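Local coordinates for protein 1-pyrroline-5-carboxylate dehydrogenase (Thermus thermophilus, PDB 1UZB) that probably catalyses the NAD-dependent oxidation of glutamate semialdehyde, the open form of 1-pyrroline-5-carboxylate, to glutamate in proline breakdown, at residues Tyr246-Pro251 against Tyr269-Arg274; Gly352-Glu355 against Gly361-Val364. All blocks are in the same frame, centred on the assembly; numbering follows the deposited sequence.

Interaction 1 of 2, residues Tyr246-Pro251 against Tyr269-Arg274; sequences YLVEHP and YEAAGR
Val248 turns its CG1 anti to the backbone N (chi1 167°) and meets Ala271, while a bend at chi3 (-64°) of Arg274 brings its guanidinium alongside the extended chain of Glu249. The contact joins the C-terminal ends of helices 242-248 and 262-272 in the Rossmann-like domain of an aldehyde dehydrogenase, where strand 255-259 links the two. Both helices lie on one face of the sheet, since Val248 and Ala272 each pack on Ile256 of that strand.

Between the helix ends the backbones come close, Glu249 CA standing 6.2 Å from Ala271 CA. Ala271 suits this narrow place because its methyl points at the other segment and needs little room: Val248 CG1 rests 3.8 Å from Ala271 CB. Val248, branched at CB, serves two neighbours, since its side chain also touches the strands below. The CG of Glu249 passes the Ala271 CB more loosely, at 4.4 Å.

Above this apolar layer, toward the solvent, Glu249 and Arg274 run side by side and point the same way. Glu249 OE2 reaches the guanidinium at its edge, near its plane, and forms a salt bridge to Arg274 NH1 of 3.3 Å. The carboxylate plane is turned 88° from the guanidinium plane, so a single oxygen meets a single nitrogen, in place of a two-pronged pairing; the attraction is probably mainly electrostatic. Arg274 also packs on Glu270 of the second subunit, which places this pair beside the contact with that subunit. Lys283 NZ bonds to Val248 O and His250 O and holds the chain there.

The Ala271 O accepts the bond from Arg274 N, at 3.1 Å, and the Arg274 guanidinium folds back over this same O, which lies 4.1 Å above its centre.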
ATOM      1  N   TYR A 246     -13.262  39.561  24.979  1.00 10.74           N
ATOM      2  CA  TYR A 246     -14.618  39.060  25.153  1.00 11.32           C
ATOM      3  C   TYR A 246     -14.771  37.628  24.637  1.00  9.73           C
ATOM      4  O   TYR A 246     -15.381  36.784  25.296  1.00  9.94           O
ATOM      5  CB  TYR A 246     -15.605  39.977  24.427  1.00 12.06           C
ATOM      6  CG  TYR A 246     -17.055  39.595  24.610  1.00 11.54           C
ATOM      7  CD1 TYR A 246     -17.714  39.832  25.817  1.00 12.57           C
ATOM      8  CD2 TYR A 246     -17.768  38.993  23.576  1.00 12.43           C
ATOM      9  CE1 TYR A 246     -19.050  39.481  25.987  1.00 14.74           C
ATOM     10  CE2 TYR A 246     -19.105  38.634  23.736  1.00 13.48           C
ATOM     11  CZ  TYR A 246     -19.741  38.883  24.944  1.00 14.28           C
ATOM     12  OH  TYR A 246     -21.065  38.544  25.108  1.00 16.55           O
ATOM     13  N   LEU A 247     -14.217  37.351  23.462  1.00  9.02           N
ATOM     14  CA  LEU A 247     -14.322  36.020  22.876  1.00  8.39           C
ATOM     15  C   LEU A 247     -13.403  34.987  23.521  1.00  8.49           C
ATOM     16  O   LEU A 247     -13.822  33.862  23.795  1.00  8.11           O
ATOM     17  CB  LEU A 247     -14.060  36.095  21.370  1.00  8.86           C
ATOM     18  CG  LEU A 247     -15.174  36.813  20.605  1.00  8.98           C
ATOM     19  CD1 LEU A 247     -14.767  37.006  19.153  1.00 10.26           C
ATOM     20  CD2 LEU A 247     -16.456  36.000  20.708  1.00 10.06           C
ATOM     21  N   VAL A 248     -12.155  35.366  23.765  1.00  7.36           N
ATOM     22  CA  VAL A 248     -11.203  34.453  24.382  1.00  7.07           C
ATOM     23  C   VAL A 248     -11.691  33.949  25.742  1.00  8.22           C
ATOM     24  O   VAL A 248     -11.514  32.777  26.073  1.00  9.14           O
ATOM     25  CB  VAL A 248      -9.821  35.131  24.550  1.00  8.62           C
ATOM     26  CG1 VAL A 248      -8.939  34.309  25.478  1.00  9.48           C
ATOM     27  CG2 VAL A 248      -9.154  35.286  23.185  1.00  9.72           C
ATOM     28  N   GLU A 249     -12.317  34.831  26.517  1.00  9.46           N
ATOM     29  CA  GLU A 249     -12.807  34.482  27.851  1.00 10.52           C
ATOM     30  C   GLU A 249     -14.255  33.988  27.885  1.00  9.44           C
ATOM     31  O   GLU A 249     -14.761  33.599  28.939  1.00 10.77           O
ATOM     32  CB  GLU A 249     -12.674  35.692  28.781  1.00 13.59           C
ATOM     33  CG  GLU A 249     -11.263  36.254  28.880  1.00 17.59           C
ATOM     34  CD  GLU A 249     -11.187  37.501  29.743  1.00 20.84           C
ATOM     35  OE1 GLU A 249     -11.922  38.472  29.457  1.00 23.96           O
ATOM     36  OE2 GLU A 249     -10.388  37.515  30.702  1.00 24.28           O
ATOM     37  N   HIS A 250     -14.911  33.990  26.733  1.00  8.26           N
ATOM     38  CA  HIS A 250     -16.308  33.578  26.634  1.00  8.25           C
ATOM     39  C   HIS A 250     -16.517  32.099  26.958  1.00  8.87           C
ATOM     40  O   HIS A 250     -15.759  31.238  26.507  1.00  8.19           O
ATOM     41  CB  HIS A 250     -16.820  33.882  25.225  1.00  8.57           C
ATOM     42  CG  HIS A 250     -18.305  34.034  25.133  1.00  7.94           C
ATOM     43  ND1 HIS A 250     -19.181  32.993  25.363  1.00  7.42           N
ATOM     44  CD2 HIS A 250     -19.070  35.106  24.815  1.00  9.70           C
ATOM     45  CE1 HIS A 250     -20.420  33.419  25.191  1.00  9.24           C
ATOM     46  NE2 HIS A 250     -20.380  34.696  24.857  1.00 10.10           N
ATOM     47  N   PRO A 251     -17.551  31.781  27.751  1.00  8.04           N
ATOM     48  CA  PRO A 251     -17.788  30.373  28.083  1.00  8.17           C
ATOM     49  C   PRO A 251     -18.216  29.540  26.876  1.00  7.80           C
ATOM     50  O   PRO A 251     -18.086  28.316  26.889  1.00  9.59           O
ATOM     51  CB  PRO A 251     -18.879  30.447  29.150  1.00  8.25           C
ATOM     52  CG  PRO A 251     -19.632  31.693  28.779  1.00  8.05           C
ATOM     53  CD  PRO A 251     -18.518  32.656  28.440  1.00  8.52           C
ATOM     54  N   TYR A 269      -3.238  32.096  26.404  1.00  7.38           N
ATOM     55  CA  TYR A 269      -3.055  30.736  26.890  1.00  7.11           C
ATOM     56  C   TYR A 269      -3.511  30.604  28.338  1.00  7.73           C
ATOM     57  O   TYR A 269      -4.129  29.608  28.720  1.00  7.98           O
ATOM     58  CB  TYR A 269      -1.589  30.329  26.770  1.00  8.60           C
ATOM     59  CG  TYR A 269      -1.379  28.840  26.677  1.00  7.45           C
ATOM     60  CD1 TYR A 269      -0.784  28.128  27.718  1.00  8.34           C
ATOM     61  CD2 TYR A 269      -1.751  28.145  25.529  1.00  7.61           C
ATOM     62  CE1 TYR A 269      -0.557  26.758  27.613  1.00  9.13           C
ATOM     63  CE2 TYR A 269      -1.530  26.779  25.411  1.00  9.49           C
ATOM     64  CZ  TYR A 269      -0.931  26.092  26.451  1.00  9.49           C
ATOM     65  OH  TYR A 269      -0.677  24.748  26.309  1.00 11.36           O
ATOM     66  N   GLU A 270      -3.206  31.614  29.145  1.00  7.69           N
ATOM     67  CA  GLU A 270      -3.608  31.599  30.543  1.00  8.63           C
ATOM     68  C   GLU A 270      -5.132  31.659  30.639  1.00  8.32           C
ATOM     69  O   GLU A 270      -5.743  30.905  31.394  1.00  8.75           O
ATOM     70  CB  GLU A 270      -2.985  32.782  31.291  1.00 10.14           C
ATOM     71  CG  GLU A 270      -3.163  32.694  32.800  1.00 12.88           C
ATOM     72  CD  GLU A 270      -2.474  33.817  33.542  1.00 15.39           C
ATOM     73  OE1 GLU A 270      -1.284  34.074  33.267  1.00 16.63           O
ATOM     74  OE2 GLU A 270      -3.122  34.437  34.409  1.00 20.45           O
ATOM     75  N   ALA A 271      -5.747  32.547  29.863  1.00  7.96           N
ATOM     76  CA  ALA A 271      -7.199  32.685  29.878  1.00  8.73           C
ATOM     77  C   ALA A 271      -7.899  31.413  29.402  1.00  9.03           C
ATOM     78  O   ALA A 271      -8.923  31.012  29.958  1.00  9.89           O
ATOM     79  CB  ALA A 271      -7.620  33.869  29.009  1.00  9.45           C
ATOM     80  N   ALA A 272      -7.345  30.777  28.373  1.00  8.15           N
ATOM     81  CA  ALA A 272      -7.926  29.556  27.830  1.00  8.27           C
ATOM     82  C   ALA A 272      -7.917  28.419  28.847  1.00  8.68           C
ATOM     83  O   ALA A 272      -8.710  27.480  28.748  1.00  8.62           O
ATOM     84  CB  ALA A 272      -7.171  29.134  26.568  1.00  8.48           C
ATOM     85  N   GLY A 273      -7.018  28.505  29.823  1.00  8.15           N
ATOM     86  CA  GLY A 273      -6.929  27.466  30.834  1.00  8.10           C
ATOM     87  C   GLY A 273      -7.966  27.581  31.935  1.00  8.19           C
ATOM     88  O   GLY A 273      -8.123  26.660  32.738  1.00  8.89           O
ATOM     89  N   ARG A 274      -8.677  28.705  31.974  1.00  9.21           N
ATOM     90  CA  ARG A 274      -9.695  28.931  32.995  1.00  9.25           C
ATOM     91  C   ARG A 274     -11.084  28.507  32.535  1.00 10.04           C
ATOM     92  O   ARG A 274     -11.403  28.552  31.345  1.00  9.18           O
ATOM     93  CB  ARG A 274      -9.738  30.411  33.388  1.00 11.11           C
ATOM     94  CG  ARG A 274      -8.428  30.955  33.937  1.00 13.98           C
ATOM     95  CD  ARG A 274      -8.640  32.270  34.672  1.00 20.69           C
ATOM     96  NE  ARG A 274      -9.115  33.339  33.798  1.00 23.63           N
ATOM     97  CZ  ARG A 274      -8.367  33.945  32.880  1.00 26.00           C
ATOM     98  NH1 ARG A 274      -8.888  34.905  32.126  1.00 26.15           N
ATOM     99  NH2 ARG A 274      -7.097  33.599  32.717  1.00 26.95           N
TER

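Interaction 2 of 2, residues Gly352-Glu355 against Gly361-Val364; sequences GPAE and GPVV
Pro362 packs against Gly352 and Ala354 across a compact loop of the aldehyde dehydrogenase fold, the connection between helices 332-346 and 366-379. Followed round its ring, the proline approaches the other segment step by step. Its CB stays back, 5.6 Å from Gly352 O. The next atom, CG, is still 5.5 Å from Ala354 CB. CD, where the ring closes on the backbone N, does the touching: it makes a loose apolar contact with Ala354 CB at 4.5 Å, and the carbonyl oxygen Gly352 O lies 4.2 Å from it, at the rim of van der Waals contact. The ring also packs on Ser59 and Phe398, so a rigid, nonpolar residue fits between several loops.

The backbones come closest, CA to CA, at Ala354 and Gly361, 4.7 Å. Glycine suits 361 because a CB there would crowd Ala354 CB and clash with Pro362 CD. At Gly352 the almost fully stretched backbone (phi 177°, psi -172°) would drive a CB into Pro353 CD.

Polar backbone atoms find partners around the contact. Ala354 N is bonded to Ser59 OG, and Gly352 pairs through its backbone with Leu360, drawing the two arms of the loop together. Gln318 grips the second arm twice, with OE1 taking Gly361 N and NE2 giving to Pro362 O. By family resemblance, Gln318 lies shortly before the nucleophilic cysteine, so this loop probably backs the catalytic segment.

Across the arms themselves runs a weak CA-H...O contact: Gly361 CA points its hydrogen at Gly352 O, 3.4 Å from CA, with 165° at the hydrogen.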
ATOM      1  N   GLY A 352      11.879  52.939   0.525  1.00  7.26           N
ATOM      2  CA  GLY A 352      10.950  53.951   0.062  1.00  8.00           C
ATOM      3  C   GLY A 352       9.528  53.446  -0.009  1.00  7.68           C
ATOM      4  O   GLY A 352       9.241  52.349   0.463  1.00  6.88           O
ATOM      5  N   PRO A 353       8.605  54.230  -0.584  1.00  7.48           N
ATOM      6  CA  PRO A 353       7.203  53.821  -0.698  1.00  7.75           C
ATOM      7  C   PRO A 353       7.105  52.428  -1.312  1.00  6.87           C
ATOM      8  O   PRO A 353       7.729  52.146  -2.340  1.00  6.88           O
ATOM      9  CB  PRO A 353       6.606  54.889  -1.602  1.00  7.86           C
ATOM     10  CG  PRO A 353       7.419  56.110  -1.256  1.00  7.57           C
ATOM     11  CD  PRO A 353       8.820  55.565  -1.176  1.00  8.27           C
ATOM     12  N   ALA A 354       6.311  51.566  -0.683  1.00  6.60           N
ATOM     13  CA  ALA A 354       6.139  50.193  -1.147  1.00  6.89           C
ATOM     14  C   ALA A 354       5.703  50.077  -2.612  1.00  6.96           C
ATOM     15  O   ALA A 354       6.121  49.155  -3.315  1.00  6.17           O
ATOM     16  CB  ALA A 354       5.145  49.469  -0.239  1.00  6.37           C
ATOM     17  N   GLU A 355       4.871  51.006  -3.074  1.00  7.04           N
ATOM     18  CA  GLU A 355       4.402  50.958  -4.458  1.00  7.45           C
ATOM     19  C   GLU A 355       5.546  51.039  -5.467  1.00  7.27           C
ATOM     20  O   GLU A 355       5.412  50.569  -6.596  1.00  8.52           O
ATOM     21  CB  GLU A 355       3.387  52.077  -4.726  1.00  9.03           C
ATOM     22  CG  GLU A 355       3.919  53.487  -4.510  1.00  9.55           C
ATOM     23  CD  GLU A 355       2.952  54.563  -4.980  1.00 12.00           C
ATOM     24  OE1 GLU A 355       3.302  55.756  -4.887  1.00 14.96           O
ATOM     25  OE2 GLU A 355       1.846  54.213  -5.444  1.00 15.45           O
ATOM     26  N   GLY A 361      10.142  48.591   2.341  1.00  6.24           N
ATOM     27  CA  GLY A 361       9.099  49.589   2.398  1.00  7.12           C
ATOM     28  C   GLY A 361       9.193  50.141   3.812  1.00  6.58           C
ATOM     29  O   GLY A 361      10.247  50.047   4.441  1.00  7.01           O
ATOM     30  N   PRO A 362       8.112  50.717   4.347  1.00  6.24           N
ATOM     31  CA  PRO A 362       8.079  51.284   5.698  1.00  6.19           C
ATOM     32  C   PRO A 362       7.676  50.220   6.710  1.00  6.36           C
ATOM     33  O   PRO A 362       7.194  49.151   6.330  1.00  5.91           O
ATOM     34  CB  PRO A 362       6.993  52.335   5.578  1.00  5.65           C
ATOM     35  CG  PRO A 362       5.983  51.610   4.732  1.00  6.11           C
ATOM     36  CD  PRO A 362       6.838  50.962   3.647  1.00  7.49           C
ATOM     37  N   VAL A 363       7.882  50.490   7.995  1.00  6.11           N
ATOM     38  CA  VAL A 363       7.410  49.544   8.994  1.00  6.73           C
ATOM     39  C   VAL A 363       5.905  49.829   9.018  1.00  6.59           C
ATOM     40  O   VAL A 363       5.454  50.868   8.524  1.00  6.62           O
ATOM     41  CB  VAL A 363       8.090  49.728  10.376  1.00  6.91           C
ATOM     42  CG1 VAL A 363       9.551  49.307  10.274  1.00  7.17           C
ATOM     43  CG2 VAL A 363       7.982  51.159  10.850  1.00  7.50           C
ATOM     44  N   VAL A 364       5.126  48.919   9.586  1.00  8.42           N
ATOM     45  CA  VAL A 364       3.673  49.031   9.534  1.00  7.34           C
ATOM     46  C   VAL A 364       2.912  50.183  10.185  1.00  7.91           C
ATOM     47  O   VAL A 364       1.843  50.557   9.699  1.00  7.46           O
ATOM     48  CB  VAL A 364       3.024  47.696   9.990  1.00  8.26           C
ATOM     49  CG1 VAL A 364       2.917  47.646  11.504  1.00  7.93           C
ATOM     50  CG2 VAL A 364       1.669  47.522   9.325  1.00  8.94           C
TER

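Overall arrangement
Interactions 1 and 2 belong to different parts of one subunit and do not touch: their centres are 36 Å apart and their nearest atoms about 21 Å. Interaction 1 closes along the chain before interaction 2 opens. The first joins the two helices that, in related aldehyde dehydrogenases, flank the adenine end of the NAD cleft, and it borders the second subunit. The second is buried, untouched by other chains, and lies in a loop bonded to Gln318, shortly before the expected catalytic cysteine. No cofactor is part of either contact, so their relation to the active site is inferred from the family: one on the cofactor-binding side, one on the catalytic side.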